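Local atomic coordinates of alkaline serine protease (Pseudoalteromonas sp., PDB entry 1Y9Z), a protein that probably cleaves peptide bonds in proteins as a cold-adapted, subtilisin-like serine protease. Residues N23-I28 with G122-T127; N43-T48 with A91-V96; S287-I292 with F321-N326; S294-K299 with N326-V331. All coordinates share one frame; numbering follows the deposited sequence.

Contact 1: residues N23-I28 with G122-T127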
loop_
_atom_site.group_PDB
_atom_site.type_symbol
_atom_site.label_atom_id
_atom_site.label_comp_id
_atom_site.label_asym_id
_atom_site.label_seq_id
_atom_site.Cartn_x
_atom_site.Cartn_y
_atom_site.Cartn_z
ATOM N N ASN A 23 -18.308 5.004 -16.702
ATOM C CA ASN A 23 -18.161 4.452 -18.042
ATOM C C ASN A 23 -17.033 3.425 -18.099
ATOM O O ASN A 23 -16.766 2.841 -19.148
ATOM C CB ASN A 23 -17.960 5.575 -19.085
ATOM C CG ASN A 23 -16.641 6.325 -18.935
ATOM O OD1 ASN A 23 -16.550 7.509 -19.279
ATOM N ND2 ASN A 23 -15.610 5.643 -18.459
ATOM N N ARG A 24 -16.392 3.196 -16.952
ATOM C CA ARG A 24 -15.298 2.230 -16.838
ATOM C C ARG A 24 -15.632 1.143 -15.815
ATOM O O ARG A 24 -16.440 1.347 -14.907
ATOM C CB ARG A 24 -14.004 2.913 -16.366
ATOM C CG ARG A 24 -13.435 4.010 -17.258
ATOM C CD ARG A 24 -12.915 3.470 -18.578
ATOM N NE ARG A 24 -13.997 3.197 -19.516
ATOM C CZ ARG A 24 -13.839 2.574 -20.678
ATOM N NH1 ARG A 24 -14.883 2.371 -21.470
ATOM N NH2 ARG A 24 -12.638 2.149 -21.050
ATOM N N THR A 25 -15.001 -0.013 -15.974
ATOM C CA THR A 25 -15.181 -1.114 -15.037
ATOM C C THR A 25 -13.810 -1.693 -14.723
ATOM O O THR A 25 -13.059 -2.053 -15.631
ATOM C CB THR A 25 -16.069 -2.242 -15.606
ATOM O OG1 THR A 25 -17.402 -1.755 -15.801
ATOM C CG2 THR A 25 -16.115 -3.420 -14.636
ATOM N N ILE A 26 -13.473 -1.748 -13.439
ATOM C CA ILE A 26 -12.198 -2.313 -13.022
ATOM C C ILE A 26 -12.477 -3.591 -12.241
ATOM O O ILE A 26 -13.323 -3.612 -11.348
ATOM C CB ILE A 26 -11.375 -1.321 -12.154
ATOM C CG1 ILE A 26 -10.098 -2.008 -11.658
ATOM C CG2 ILE A 26 -12.207 -0.810 -10.982
ATOM C CD1 ILE A 26 -9.061 -1.059 -11.099
ATOM N N CYS A 27 -11.781 -4.661 -12.607
ATOM C CA CYS A 27 -11.953 -5.949 -11.950
ATOM C C CYS A 27 -10.757 -6.254 -11.077
ATOM O O CYS A 27 -9.614 -6.215 -11.537
ATOM C CB CYS A 27 -12.102 -7.047 -12.992
ATOM S SG CYS A 27 -12.645 -8.680 -12.392
ATOM N N ILE A 28 -11.037 -6.559 -9.817
ATOM C CA ILE A 28 -10.001 -6.876 -8.849
ATOM C C ILE A 28 -9.943 -8.384 -8.625
ATOM O O ILE A 28 -10.863 -8.975 -8.052
ATOM C CB ILE A 28 -10.281 -6.193 -7.493
ATOM C CG1 ILE A 28 -10.458 -4.686 -7.688
ATOM C CG2 ILE A 28 -9.136 -6.459 -6.535
ATOM C CD1 ILE A 28 -10.931 -3.957 -6.439
ATOM N N GLY A 122 -17.454 -7.403 -17.522
ATOM C CA GLY A 122 -17.351 -6.353 -18.525
ATOM C C GLY A 122 -16.187 -5.429 -18.222
ATOM O O GLY A 122 -16.225 -4.237 -18.523
ATOM N N ALA A 123 -15.133 -5.986 -17.638
ATOM C CA ALA A 123 -13.961 -5.210 -17.252
ATOM C C ALA A 123 -13.178 -4.552 -18.383
ATOM O O ALA A 123 -12.973 -5.142 -19.444
ATOM C CB ALA A 123 -13.020 -6.089 -16.434
ATOM N N ASN A 124 -12.741 -3.319 -18.136
ATOM C CA ASN A 124 -11.917 -2.573 -19.083
ATOM C C ASN A 124 -10.499 -2.661 -18.532
ATOM O O ASN A 124 -9.522 -2.676 -19.279
ATOM C CB ASN A 124 -12.325 -1.101 -19.137
ATOM C CG ASN A 124 -13.758 -0.907 -19.568
ATOM O OD1 ASN A 124 -14.574 -0.375 -18.816
ATOM N ND2 ASN A 124 -14.075 -1.332 -20.785
ATOM N N VAL A 125 -10.410 -2.702 -17.204
ATOM C CA VAL A 125 -9.140 -2.792 -16.501
ATOM C C VAL A 125 -9.180 -3.996 -15.569
ATOM O O VAL A 125 -10.170 -4.217 -14.871
ATOM C CB VAL A 125 -8.879 -1.530 -15.637
ATOM C CG1 VAL A 125 -7.549 -1.663 -14.903
ATOM C CG2 VAL A 125 -8.888 -0.283 -16.511
ATOM N N VAL A 126 -8.114 -4.788 -15.582
ATOM C CA VAL A 126 -8.015 -5.946 -14.705
ATOM C C VAL A 126 -6.756 -5.739 -13.879
ATOM O O VAL A 126 -5.649 -5.657 -14.423
ATOM C CB VAL A 126 -7.917 -7.263 -15.501
ATOM C CG1 VAL A 126 -7.727 -8.433 -14.546
ATOM C CG2 VAL A 126 -9.188 -7.466 -16.322
ATOM N N THR A 127 -6.930 -5.629 -12.566
ATOM C CA THR A 127 -5.811 -5.396 -11.672
ATOM C C THR A 127 -5.514 -6.653 -10.854
ATOM O O THR A 127 -6.408 -7.255 -10.249
ATOM C CB THR A 127 -6.102 -4.158 -10.779
ATOM O OG1 THR A 127 -4.926 -3.797 -10.049
ATOM C CG2 THR A 127 -7.251 -4.432 -9.821
HETATM O O HOH W 1 -17.387 -0.541 -18.313
#
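Asn124 lays its amide flat against the guanidinium of Arg24, the two planes only 6° apart. OD1 of Asn124 sits 3.5 Å above the guanidinium plane, over its centre. Within its own segment, just ahead of strand 25-30, Arg24 NE donates to Asn23 O at 2.8 Å, which steadies the group, and Trp383 adds a cation-pi contact. An alanine here would probably leave the Asn124 amide without its stacking partner and Trp383 without its cation.

Polar bonds gather on the same amide oxygen. Thr25 N donates to Asn124 OD1 at 2.9 Å in a rather bent bond (137°), and a water spans Asn124 OD1 and Thr25 OG1. The carbonyl of the same residue, Thr25 O, takes two successive amides, Asn124 N at 2.8 Å and Val125 N at 3.1 Å. From there the parallel ladder is regular: Cys27 N donates to Val125 O, and Thr127 N to Cys27 O.

Apolar contacts alternate between the two faces. Ile26 CD1 reaches Val125 CG1 (4.1 Å) and Thr127 CG2 on the face covered by helices 65-74 and 368-385, where Thr127 OG1 bonds to Ser376. On the other face Cys27 CB meets Ala123 CB at 3.7 Å. With SG anti to the backbone N (chi1 -169°), Cys27 forms its disulfide with Cys117 of helix 110-119.

These are adjacent strands of the parallel sheet at the heart of the subtilisin-like alpha/beta domain; strand 125-128 runs directly into Ser129, Leu130 and Gly131, which line the pocket holding phenylmethanesulfonic acid.

Contact 2: residues N43-T48 with A91-V96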
loop_
_atom_site.group_PDB
_atom_site.type_symbol
_atom_site.label_atom_id
_atom_site.label_comp_id
_atom_site.label_asym_id
_atom_site.label_seq_id
_atom_site.Cartn_x
_atom_site.Cartn_y
_atom_site.Cartn_z
ATOM N N ASN A 43 -20.320 0.978 -2.752
ATOM C CA ASN A 43 -19.689 1.173 -4.051
ATOM C C ASN A 43 -20.527 0.441 -5.096
ATOM O O ASN A 43 -21.363 -0.396 -4.754
ATOM C CB ASN A 43 -18.269 0.598 -4.072
ATOM C CG ASN A 43 -17.219 1.617 -3.683
ATOM O OD1 ASN A 43 -17.302 2.781 -4.070
ATOM N ND2 ASN A 43 -16.212 1.180 -2.934
ATOM N N ASN A 44 -20.319 0.779 -6.364
ATOM C CA ASN A 44 -21.028 0.111 -7.452
ATOM C C ASN A 44 -20.202 -1.135 -7.711
ATOM O O ASN A 44 -19.505 -1.250 -8.723
ATOM C CB ASN A 44 -21.061 0.995 -8.697
ATOM C CG ASN A 44 -21.635 2.359 -8.412
ATOM O OD1 ASN A 44 -22.553 2.496 -7.605
ATOM N ND2 ASN A 44 -21.104 3.378 -9.076
ATOM N N VAL A 45 -20.294 -2.068 -6.773
ATOM C CA VAL A 45 -19.521 -3.292 -6.830
ATOM C C VAL A 45 -20.348 -4.549 -7.039
ATOM O O VAL A 45 -21.410 -4.727 -6.438
ATOM C CB VAL A 45 -18.676 -3.435 -5.534
ATOM C CG1 VAL A 45 -19.587 -3.491 -4.313
ATOM C CG2 VAL A 45 -17.797 -4.673 -5.613
ATOM N N THR A 46 -19.850 -5.414 -7.914
ATOM C CA THR A 46 -20.492 -6.685 -8.215
ATOM C C THR A 46 -19.381 -7.721 -8.230
ATOM O O THR A 46 -18.208 -7.376 -8.089
ATOM C CB THR A 46 -21.173 -6.670 -9.596
ATOM O OG1 THR A 46 -20.214 -6.319 -10.599
ATOM C CG2 THR A 46 -22.322 -5.672 -9.612
ATOM N N GLY A 47 -19.744 -8.986 -8.397
ATOM C CA GLY A 47 -18.741 -10.032 -8.426
ATOM C C GLY A 47 -19.298 -11.322 -8.980
ATOM O O GLY A 47 -20.508 -11.458 -9.166
ATOM N N THR A 48 -18.410 -12.272 -9.253
ATOM C CA THR A 48 -18.812 -13.565 -9.787
ATOM C C THR A 48 -18.242 -14.654 -8.889
ATOM O O THR A 48 -17.039 -14.896 -8.896
ATOM C CB THR A 48 -18.275 -13.769 -11.217
ATOM O OG1 THR A 48 -18.751 -12.715 -12.063
ATOM C CG2 THR A 48 -18.741 -15.109 -11.773
ATOM N N ALA A 91 -17.306 4.708 -10.130
ATOM C CA ALA A 91 -16.653 3.611 -10.829
ATOM C C ALA A 91 -17.340 2.272 -10.601
ATOM O O ALA A 91 -17.885 2.015 -9.528
ATOM C CB ALA A 91 -15.200 3.518 -10.393
ATOM N N ASN A 92 -17.318 1.427 -11.626
ATOM C CA ASN A 92 -17.895 0.096 -11.525
ATOM C C ASN A 92 -16.748 -0.823 -11.151
ATOM O O ASN A 92 -15.685 -0.787 -11.771
ATOM C CB ASN A 92 -18.492 -0.348 -12.859
ATOM C CG ASN A 92 -19.636 0.528 -13.297
ATOM O OD1 ASN A 92 -20.689 0.560 -12.659
ATOM N ND2 ASN A 92 -19.434 1.261 -14.385
ATOM N N ILE A 93 -16.970 -1.637 -10.129
ATOM C CA ILE A 93 -15.958 -2.562 -9.646
ATOM C C ILE A 93 -16.493 -3.982 -9.690
ATOM O O ILE A 93 -17.608 -4.242 -9.239
ATOM C CB ILE A 93 -15.581 -2.245 -8.186
ATOM C CG1 ILE A 93 -15.163 -0.779 -8.064
ATOM C CG2 ILE A 93 -14.462 -3.169 -7.718
ATOM C CD1 ILE A 93 -14.971 -0.314 -6.634
ATOM N N HIS A 94 -15.705 -4.899 -10.246
ATOM C CA HIS A 94 -16.109 -6.299 -10.298
ATOM C C HIS A 94 -15.074 -7.093 -9.519
ATOM O O HIS A 94 -13.868 -6.896 -9.684
ATOM C CB HIS A 94 -16.187 -6.819 -11.733
ATOM C CG HIS A 94 -16.960 -8.095 -11.857
ATOM N ND1 HIS A 94 -18.329 -8.148 -11.701
ATOM C CD2 HIS A 94 -16.556 -9.369 -12.071
ATOM C CE1 HIS A 94 -18.735 -9.400 -11.814
ATOM N NE2 HIS A 94 -17.678 -10.161 -12.038
ATOM N N ILE A 95 -15.550 -7.988 -8.666
ATOM C CA ILE A 95 -14.675 -8.786 -7.830
ATOM C C ILE A 95 -14.628 -10.260 -8.213
ATOM O O ILE A 95 -15.662 -10.906 -8.382
ATOM C CB ILE A 95 -15.116 -8.698 -6.342
ATOM C CG1 ILE A 95 -15.230 -7.232 -5.906
ATOM C CG2 ILE A 95 -14.136 -9.454 -5.455
ATOM C CD1 ILE A 95 -13.946 -6.432 -6.025
ATOM N N VAL A 96 -13.414 -10.779 -8.371
ATOM C CA VAL A 96 -13.218 -12.195 -8.650
ATOM C C VAL A 96 -12.285 -12.648 -7.533
ATOM O O VAL A 96 -11.123 -12.237 -7.468
ATOM C CB VAL A 96 -12.565 -12.451 -10.023
ATOM C CG1 VAL A 96 -12.279 -13.942 -10.189
ATOM C CG2 VAL A 96 -13.497 -11.986 -11.138
HETATM O O HOH W 2 -18.360 2.783 -6.925
HETATM O O HOH W 3 -19.694 -3.671 -11.125
#
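Val45 and Ile93 face each other in a parallel pair of strands inclined at 26°, tied by Ile93 N to Asn44 O, Thr46 N to Ile93 O, Ile95 N to Thr46 O and, longer, Thr48 N to Ile95 O at 3.2 Å. His94 carries the polar side of the contact. Its ring takes a hydroxyl at each nitrogen, both lying in the ring plane: Thr46 OG1 is 2.8 Å from ND1, and Thr48 OG1 is 2.8 Å from NE2. Either partner could donate in each bond, and together the two fix the rotation of the imidazole. Between the threonines, Gly47 CA lies over one ring face, offset toward the rim, in a CH-pi contact 3.8 Å from the centroid. Having no CB to meet Ile95 O, Gly47 comes within 4.3 Å of Ile95, CA to CA. Thr46 OG1, set between the backbone N and the carbonyl carbon (chi1 56°), also holds a water that donates to Ile93 O.

The opposite face is apolar. Val45 CG2, anti to the backbone N, presses on Ile95 CG1 at 3.6 Å. Where the strands begin, a second water joins Asn43 OD1, Asn44 N and Ala91 O, while Asn43 ND2 turns to Ala74 O and Tyr33 OH.

Strand 92-100 is sandwiched in the sheet between strands 44-47 and 25-30, with Ile93 and Ile95 packing on Ile28; helix 110-119 meets the other face, where Thr116 touches both Thr48 and Val96.

Contact 3: residues S287-I292 with F321-N326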
loop_
_atom_site.group_PDB
_atom_site.type_symbol
_atom_site.label_atom_id
_atom_site.label_comp_id
_atom_site.label_asym_id
_atom_site.label_seq_id
_atom_site.Cartn_x
_atom_site.Cartn_y
_atom_site.Cartn_z
ATOM N N SER A 287 18.922 -5.769 4.266
ATOM C CA SER A 287 19.650 -7.015 4.459
ATOM C C SER A 287 19.460 -7.469 5.903
ATOM O O SER A 287 19.684 -8.634 6.234
ATOM C CB SER A 287 21.137 -6.812 4.159
ATOM O OG SER A 287 21.673 -5.753 4.934
ATOM N N SER A 288 19.038 -6.538 6.755
ATOM C CA SER A 288 18.802 -6.822 8.167
ATOM C C SER A 288 17.556 -6.077 8.643
ATOM O O SER A 288 16.913 -5.375 7.867
ATOM C CB SER A 288 20.006 -6.393 9.009
ATOM O OG SER A 288 20.174 -4.986 8.982
ATOM N N TYR A 289 17.229 -6.234 9.922
ATOM C CA TYR A 289 16.061 -5.591 10.520
ATOM C C TYR A 289 16.510 -4.870 11.792
ATOM O O TYR A 289 16.335 -5.376 12.901
ATOM C CB TYR A 289 15.013 -6.656 10.841
ATOM C CG TYR A 289 14.576 -7.433 9.619
ATOM C CD1 TYR A 289 13.674 -6.886 8.708
ATOM C CD2 TYR A 289 15.097 -8.698 9.347
ATOM C CE1 TYR A 289 13.303 -7.575 7.554
ATOM C CE2 TYR A 289 14.734 -9.396 8.195
ATOM C CZ TYR A 289 13.837 -8.829 7.303
ATOM O OH TYR A 289 13.484 -9.505 6.158
ATOM N N PRO A 290 17.086 -3.665 11.638
ATOM C CA PRO A 290 17.599 -2.814 12.718
ATOM C C PRO A 290 16.619 -1.987 13.551
ATOM O O PRO A 290 17.043 -1.287 14.470
ATOM C CB PRO A 290 18.586 -1.920 11.985
ATOM C CG PRO A 290 17.857 -1.655 10.710
ATOM C CD PRO A 290 17.338 -3.035 10.327
ATOM N N GLU A 291 15.327 -2.055 13.248
ATOM C CA GLU A 291 14.350 -1.266 13.994
ATOM C C GLU A 291 14.502 -1.412 15.510
ATOM O O GLU A 291 14.332 -0.447 16.256
ATOM C CB GLU A 291 12.926 -1.656 13.582
ATOM C CG GLU A 291 11.864 -0.634 13.976
ATOM C CD GLU A 291 12.006 0.683 13.225
ATOM O OE1 GLU A 291 11.207 1.612 13.473
ATOM O OE2 GLU A 291 12.919 0.794 12.380
ATOM N N ILE A 292 14.838 -2.619 15.956
ATOM C CA ILE A 292 14.997 -2.906 17.379
ATOM C C ILE A 292 16.087 -2.096 18.087
ATOM O O ILE A 292 16.012 -1.871 19.295
ATOM C CB ILE A 292 15.280 -4.415 17.601
ATOM C CG1 ILE A 292 15.295 -4.739 19.098
ATOM C CG2 ILE A 292 16.609 -4.797 16.964
ATOM C CD1 ILE A 292 13.963 -4.510 19.791
ATOM N N PHE A 321 9.703 -4.247 10.054
ATOM C CA PHE A 321 9.477 -5.332 10.989
ATOM C C PHE A 321 10.291 -5.020 12.236
ATOM O O PHE A 321 11.491 -4.748 12.149
ATOM C CB PHE A 321 9.954 -6.671 10.420
ATOM C CG PHE A 321 9.078 -7.221 9.335
ATOM C CD1 PHE A 321 9.444 -7.103 8.000
ATOM C CD2 PHE A 321 7.887 -7.866 9.650
ATOM C CE1 PHE A 321 8.635 -7.621 6.990
ATOM C CE2 PHE A 321 7.069 -8.387 8.649
ATOM C CZ PHE A 321 7.445 -8.264 7.316
ATOM N N LEU A 322 9.636 -5.028 13.390
ATOM C CA LEU A 322 10.332 -4.792 14.646
ATOM C C LEU A 322 10.658 -6.177 15.178
ATOM O O LEU A 322 9.865 -6.780 15.905
ATOM C CB LEU A 322 9.443 -4.040 15.643
ATOM C CG LEU A 322 10.017 -3.889 17.061
ATOM C CD1 LEU A 322 11.363 -3.177 17.017
ATOM C CD2 LEU A 322 9.034 -3.117 17.927
ATOM N N VAL A 323 11.814 -6.696 14.776
ATOM C CA VAL A 323 12.250 -8.016 15.210
ATOM C C VAL A 323 12.763 -7.889 16.640
ATOM O O VAL A 323 13.824 -7.315 16.883
ATOM C CB VAL A 323 13.362 -8.558 14.290
ATOM C CG1 VAL A 323 13.746 -9.966 14.708
ATOM C CG2 VAL A 323 12.882 -8.551 12.848
ATOM N N ASP A 324 11.988 -8.424 17.577
ATOM C CA ASP A 324 12.302 -8.361 19.002
ATOM C C ASP A 324 12.677 -9.747 19.531
ATOM O O ASP A 324 11.850 -10.446 20.117
ATOM C CB ASP A 324 11.076 -7.818 19.740
ATOM C CG ASP A 324 11.391 -7.326 21.137
ATOM O OD1 ASP A 324 10.449 -6.859 21.810
ATOM O OD2 ASP A 324 12.561 -7.395 21.563
ATOM N N ALA A 325 13.933 -10.130 19.324
ATOM C CA ALA A 325 14.437 -11.434 19.744
ATOM C C ALA A 325 14.197 -11.782 21.212
ATOM O O ALA A 325 13.794 -12.902 21.526
ATOM C CB ALA A 325 15.926 -11.534 19.430
ATOM N N ASN A 326 14.448 -10.831 22.106
ATOM C CA ASN A 326 14.270 -11.075 23.534
ATOM C C ASN A 326 12.943 -10.561 24.084
ATOM O O ASN A 326 12.737 -10.540 25.299
ATOM C CB ASN A 326 15.426 -10.446 24.316
ATOM C CG ASN A 326 16.778 -10.982 23.887
ATOM O OD1 ASN A 326 17.018 -12.190 23.918
ATOM N ND2 ASN A 326 17.670 -10.084 23.485
HETATM O O HOH W 4 14.061 -4.981 14.321
#
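Ile292 and Leu322 form the middle of this contact, their side chains crossing at about a right angle with the two CD1 atoms 4.0 Å apart. Leu322 CD1 also sits 3.7 Å from Ile292 CA, against the start of the helix, and 4.0 Å from Glu291 CG. Ile292 CB lies 3.3 Å from Val323 O, while Ile292 CD1, at the far end of its chain, approaches Asp324 OD2. Tyr289 packs beside the strand: its CB meets Val323 CG2 at 3.5 Å, and its CE1 touches Phe321 CD1 at 3.9 Å. These two aromatic side chains lie side by side, pointing the same way, while their ring planes stand 89° apart and meet obliquely. Val323 CG2 is anti to its own carbonyl carbon, the position from which it reaches Tyr289.

The polar link is a water. It donates to Tyr289 O at 2.7 Å and accepts from Ile292 N and Val323 N, so the first turn of the helix and the strand share one solvent molecule.

Partners beyond the two segments position the acids. Glu291 CB faces Phe321 O, but its carboxylate leads away to Arg281 in a salt bridge; Asp324 is held by Arg236 and by the amides of Asp328 and Ile329.

Helix 291-300 thus begins against strand 321-323, which pairs in parallel with strand 232-240; His234 of that strand touches Glu291 and Leu322, and Tyr244 of strand 243-246 packs on Val323.

Contact 4: residues S294-K299 with N326-V331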
loop_
_atom_site.group_PDB
_atom_site.type_symbol
_atom_site.label_atom_id
_atom_site.label_comp_id
_atom_site.label_asym_id
_atom_site.label_seq_id
_atom_site.Cartn_x
_atom_site.Cartn_y
_atom_site.Cartn_z
ATOM N N SER A 294 17.170 1.327 17.788
ATOM C CA SER A 294 16.716 2.612 18.314
ATOM C C SER A 294 15.570 2.399 19.296
ATOM O O SER A 294 15.481 3.073 20.323
ATOM C CB SER A 294 16.246 3.530 17.179
ATOM O OG SER A 294 17.335 3.995 16.400
ATOM N N THR A 295 14.695 1.454 18.973
ATOM C CA THR A 295 13.545 1.153 19.817
ATOM C C THR A 295 13.967 0.684 21.207
ATOM O O THR A 295 13.462 1.182 22.213
ATOM C CB THR A 295 12.660 0.068 19.173
ATOM O OG1 THR A 295 12.292 0.479 17.850
ATOM C CG2 THR A 295 11.394 -0.151 19.995
ATOM N N LYS A 296 14.894 -0.268 21.261
ATOM C CA LYS A 296 15.362 -0.799 22.538
ATOM C C LYS A 296 16.142 0.230 23.350
ATOM O O LYS A 296 16.095 0.215 24.580
ATOM C CB LYS A 296 16.223 -2.045 22.314
ATOM C CG LYS A 296 16.644 -2.740 23.600
ATOM C CD LYS A 296 17.386 -4.034 23.311
ATOM C CE LYS A 296 17.780 -4.741 24.596
ATOM N NZ LYS A 296 18.465 -6.033 24.318
ATOM N N ALA A 297 16.860 1.118 22.670
ATOM C CA ALA A 297 17.625 2.149 23.364
ATOM C C ALA A 297 16.661 2.924 24.256
ATOM O O ALA A 297 16.958 3.222 25.413
ATOM C CB ALA A 297 18.279 3.085 22.358
ATOM N N CYS A 298 15.497 3.236 23.700
ATOM C CA CYS A 298 14.466 3.961 24.422
ATOM C C CYS A 298 13.911 3.121 25.570
ATOM O O CYS A 298 13.801 3.595 26.701
ATOM C CB CYS A 298 13.327 4.326 23.471
ATOM S SG CYS A 298 13.462 5.915 22.588
ATOM N N LYS A 299 13.560 1.874 25.269
ATOM C CA LYS A 299 13.007 0.959 26.263
ATOM C C LYS A 299 13.947 0.759 27.446
ATOM O O LYS A 299 13.531 0.829 28.604
ATOM C CB LYS A 299 12.704 -0.397 25.619
ATOM C CG LYS A 299 12.120 -1.427 26.577
ATOM C CD LYS A 299 10.771 -0.979 27.120
ATOM C CE LYS A 299 10.228 -1.963 28.146
ATOM N NZ LYS A 299 11.094 -2.040 29.356
ATOM N N ASN A 326 14.448 -10.831 22.106
ATOM C CA ASN A 326 14.270 -11.075 23.534
ATOM C C ASN A 326 12.943 -10.561 24.084
ATOM O O ASN A 326 12.737 -10.540 25.299
ATOM C CB ASN A 326 15.426 -10.446 24.316
ATOM C CG ASN A 326 16.778 -10.982 23.887
ATOM O OD1 ASN A 326 17.018 -12.190 23.918
ATOM N ND2 ASN A 326 17.670 -10.084 23.485
ATOM N N SER A 327 12.046 -10.153 23.191
ATOM C CA SER A 327 10.738 -9.643 23.593
ATOM C C SER A 327 10.894 -8.535 24.629
ATOM O O SER A 327 10.225 -8.535 25.665
ATOM C CB SER A 327 9.889 -10.776 24.176
ATOM O OG SER A 327 9.740 -11.837 23.249
ATOM N N ASP A 328 11.778 -7.587 24.335
ATOM C CA ASP A 328 12.055 -6.469 25.230
ATOM C C ASP A 328 11.065 -5.316 25.104
ATOM O O ASP A 328 10.793 -4.617 26.080
ATOM C CB ASP A 328 13.470 -5.946 24.971
ATOM C CG ASP A 328 14.529 -7.011 25.169
ATOM O OD1 ASP A 328 15.670 -6.806 24.705
ATOM O OD2 ASP A 328 14.224 -8.047 25.794
ATOM N N ILE A 329 10.531 -5.112 23.904
ATOM C CA ILE A 329 9.592 -4.022 23.676
ATOM C C ILE A 329 8.175 -4.396 24.097
ATOM O O ILE A 329 7.369 -4.858 23.289
ATOM C CB ILE A 329 9.591 -3.599 22.194
ATOM C CG1 ILE A 329 11.036 -3.462 21.696
ATOM C CG2 ILE A 329 8.848 -2.281 22.032
ATOM C CD1 ILE A 329 11.895 -2.515 22.525
ATOM N N THR A 330 7.886 -4.184 25.377
ATOM C CA THR A 330 6.583 -4.496 25.947
ATOM C C THR A 330 5.719 -3.246 26.100
ATOM O O THR A 330 4.659 -3.285 26.725
ATOM C CB THR A 330 6.740 -5.166 27.324
ATOM O OG1 THR A 330 7.577 -4.354 28.155
ATOM C CG2 THR A 330 7.364 -6.547 27.174
ATOM N N VAL A 331 6.183 -2.139 25.530
ATOM C CA VAL A 331 5.454 -0.878 25.585
ATOM C C VAL A 331 5.037 -0.491 24.168
ATOM O O VAL A 331 5.587 -1.006 23.192
ATOM C CB VAL A 331 6.330 0.255 26.167
ATOM C CG1 VAL A 331 6.817 -0.124 27.556
ATOM C CG2 VAL A 331 7.508 0.532 25.243
#
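Lys296 NZ reaches Asp328 OD1 at 2.9 Å, a salt bridge whose hydrogen bond is weak. The lysine is fully extended, CG anti to the backbone N (chi1 -175°), and crosses the Asp328 side chain obliquely, with its CE also 3.0 Å from OD1.

Next to the salt bridge, Ile329 CD1 packs against the helix. It presses Thr295 CG2 at 3.5 Å, tighter than usual, and Lys299 CB at 3.8 Å. Helix 291-300 and the loop before strand 333-336 belong to the inserted beta domain, consistent with a protease-associated domain; Cys298 is tied by a disulfide to Cys277 of strand 275-280, and Ile329 is the centre of an inverse gamma turn.

Lys299 works through its methylenes. CG, anti to the backbone N (chi1 -180°), lies 3.5 Å from Asp328 O; the bend at chi2 (63°) turns CD, and CE lies 3.4 Å from the same carbonyl. CE also touches Thr330 OG1 and meets Val331 CG1 at 3.9 Å. An alanine here would probably open a gap over Asp328 O and Val331, though CB would still meet Ile329 CD1. Val331 packs on Ile306 of strand 305-309 as well.

How the contacts relate
Contacts 1 and 2 belong to one parallel sheet of the catalytic domain, where strands 25-30 and 92-100 are neighbours joined by Ile28 N to His94 O and Ile26 O to His94 N. Contacts 3 and 4 lie in the inserted beta domain, their centres about 40 to 46 Å from those of contacts 1 and 2; both use helix 291-300, and Ile292 CD1 packs on Ile329 CG1 between them. All four are partly buried, contact 1 with the largest share of buried residues. Parallel backbone ladders hold the first pair, supplemented by an arginine-amide stack in contact 1 and a histidine between two threonines in contact 2. Side-chain packing dominates the others, with a bridging water in contact 3 and a lysine-aspartate salt bridge in contact 4.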